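Side-chain contact in fungal protease inhibitor-1 (Antheraea mylitta, PDB 3BT4), which inhibits the serine proteases trypsin and chymotrypsin as well as proteases from the fungi Aspergillus oryzae and Rhizopus oryzae: residues G5-Y8 / C9-H12. Numbering follows the deposited sequence.
Sequences GTNY and CKDH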
ATOM      1  N   GLY A   5      -2.763 -15.057  -3.912  1.00 25.72           N
ATOM      2  CA  GLY A   5      -3.995 -15.821  -3.666  1.00 24.73           C
ATOM      3  C   GLY A   5      -4.574 -15.478  -2.311  1.00 23.83           C
ATOM      4  O   GLY A   5      -3.882 -14.921  -1.461  1.00 24.07           O
ATOM      5  N   THR A   6      -5.840 -15.799  -2.087  1.00 23.26           N
ATOM      6  CA  THR A   6      -6.477 -15.399  -0.832  1.00 22.99           C
ATOM      7  C   THR A   6      -5.714 -15.855   0.436  1.00 21.91           C
ATOM      8  O   THR A   6      -5.758 -15.176   1.472  1.00 21.64           O
ATOM      9  CB  THR A   6      -7.959 -15.797  -0.788  1.00 23.22           C
ATOM     10  OG1 THR A   6      -8.077 -17.192  -1.062  1.00 24.55           O
ATOM     11  CG2 THR A   6      -8.752 -15.001  -1.841  1.00 24.55           C
ATOM     12  N   ASN A   7      -4.978 -16.962   0.333  1.00 20.62           N
ATOM     13  CA  ASN A   7      -4.281 -17.549   1.483  1.00 19.63           C
ATOM     14  C   ASN A   7      -2.779 -17.361   1.512  1.00 18.80           C
ATOM     15  O   ASN A   7      -2.098 -17.987   2.323  1.00 18.74           O
ATOM     16  CB  ASN A   7      -4.549 -19.047   1.543  1.00 20.22           C
ATOM     17  CG  ASN A   7      -5.982 -19.364   1.856  1.00 20.87           C
ATOM     18  OD1 ASN A   7      -6.581 -18.772   2.754  1.00 22.04           O
ATOM     19  ND2 ASN A   7      -6.547 -20.310   1.114  1.00 22.75           N
ATOM     20  N   TYR A   8      -2.252 -16.523   0.624  1.00 17.46           N
ATOM     21  CA  TYR A   8      -0.809 -16.262   0.566  1.00 16.20           C
ATOM     22  C   TYR A   8      -0.220 -15.873   1.928  1.00 15.76           C
ATOM     23  O   TYR A   8       0.783 -16.453   2.371  1.00 14.41           O
ATOM     24  CB  TYR A   8      -0.511 -15.173  -0.470  1.00 16.41           C
ATOM     25  CG  TYR A   8       0.960 -14.855  -0.602  1.00 14.99           C
ATOM     26  CD1 TYR A   8       1.724 -15.435  -1.603  1.00 15.10           C
ATOM     27  CD2 TYR A   8       1.577 -13.984   0.281  1.00 13.70           C
ATOM     28  CE1 TYR A   8       3.077 -15.151  -1.712  1.00 15.90           C
ATOM     29  CE2 TYR A   8       2.914 -13.695   0.186  1.00 14.78           C
ATOM     30  CZ  TYR A   8       3.661 -14.273  -0.815  1.00 15.07           C
ATOM     31  OH  TYR A   8       5.001 -13.975  -0.905  1.00 16.50           O
ATOM     32  N   CYS A   9      -0.858 -14.901   2.591  1.00 15.37           N
ATOM     33  CA  CYS A   9      -0.372 -14.404   3.879  1.00 15.13           C
ATOM     34  C   CYS A   9      -0.456 -15.433   5.031  1.00 15.18           C
ATOM     35  O   CYS A   9       0.222 -15.285   6.046  1.00 15.74           O
ATOM     36  CB  CYS A   9      -1.045 -13.076   4.243  1.00 14.89           C
ATOM     37  SG  CYS A   9      -0.792 -11.769   3.001  1.00 15.61           S
ATOM     38  N   LYS A  10      -1.273 -16.471   4.873  1.00 15.55           N
ATOM     39  CA  LYS A  10      -1.251 -17.619   5.814  1.00 16.02           C
ATOM     40  C   LYS A  10       0.066 -18.385   5.692  1.00 15.71           C
ATOM     41  O   LYS A  10       0.612 -18.873   6.679  1.00 15.01           O
ATOM     42  CB  LYS A  10      -2.415 -18.580   5.564  1.00 15.60           C
ATOM     43  CG  LYS A  10      -3.771 -17.970   5.759  1.00 18.07           C
ATOM     44  CD  LYS A  10      -4.840 -18.946   5.345  1.00 21.46           C
ATOM     45  CE  LYS A  10      -6.079 -18.853   6.224  1.00 23.68           C
ATOM     46  NZ  LYS A  10      -6.481 -17.445   6.416  1.00 25.60           N
ATOM     47  N   ASP A  11       0.563 -18.477   4.460  1.00 16.40           N
ATOM     48  CA  ASP A  11       1.841 -19.121   4.195  1.00 16.85           C
ATOM     49  C   ASP A  11       3.012 -18.187   4.421  1.00 17.14           C
ATOM     50  O   ASP A  11       4.096 -18.642   4.782  1.00 17.26           O
ATOM     51  CB  ASP A  11       1.865 -19.716   2.785  1.00 16.52           C
ATOM     52  CG  ASP A  11       0.817 -20.788   2.598  1.00 16.24           C
ATOM     53  OD1 ASP A  11       0.575 -21.567   3.544  1.00 15.41           O
ATOM     54  OD2 ASP A  11       0.220 -20.852   1.506  1.00 16.05           O
ATOM     55  N   HIS A  12       2.773 -16.886   4.237  1.00 18.26           N
ATOM     56  CA  HIS A  12       3.796 -15.848   4.419  1.00 18.75           C
ATOM     57  C   HIS A  12       3.350 -14.744   5.393  1.00 19.70           C
ATOM     58  O   HIS A  12       3.213 -13.580   5.005  1.00 19.80           O
ATOM     59  CB  HIS A  12       4.199 -15.267   3.064  1.00 18.85           C
ATOM     60  CG  HIS A  12       4.517 -16.318   2.043  1.00 18.08           C
ATOM     61  ND1 HIS A  12       5.774 -16.859   1.901  1.00 19.07           N
ATOM     62  CD2 HIS A  12       3.730 -16.955   1.146  1.00 17.71           C
ATOM     63  CE1 HIS A  12       5.751 -17.786   0.959  1.00 18.82           C
ATOM     64  NE2 HIS A  12       4.525 -17.856   0.475  1.00 17.34           N
TER
HETATM   65  O   HOH W   1      -4.047 -15.162   4.037  1.00 26.14           O
HETATM   66  O   HOH W   2      -3.528 -13.802   1.860  1.00 28.91           O
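The carbonyl O of Tyr8 receives the backbone N-H of His12 at 2.8 Å, in the carbonyl plane, and a weak second bond from Asp11 N at 2.9 Å. The two bonds close the C-terminal end of the short helix 8-11 of this disulfide-rich inhibitor, with His12 the first residue to leave helical geometry. A type I beta turn from Gly5 to Tyr8 leads into the helix, Tyr8 belonging to both. Asn7 occupies the N-cap position without a capping bond from its side chain, while its carbonyl O takes weak bonds from Lys10 N and Asp11 N. At the start of the helix a water bridges Thr6 O, at 2.6 Å, to Cys9 N.

The same four-residue spacing brings the rings of Tyr8 and His12 together in an offset stack, with centroids 4.2 Å apart and planes 26° from parallel. Having CG anti to the backbone N (chi1 -179°) places the Tyr8 phenol so that one face meets the imidazole, His12 CD2 lying 3.3 Å above the ring centre. The phenol also packs on Leu2, Lys36, Cys37 and Cys39, and Cys39 is the disulfide partner of Cys9, so this ring joins the surface helix to neighbouring loops. Replacing Tyr8 by an alanine would take away the ring, and the imidazole would probably lose its stacking partner while a gap opened toward those loops. Beside Asn7 passes the bent side chain of Lys10, with Lys10 CD 3.1 Å from Asn7 OD1.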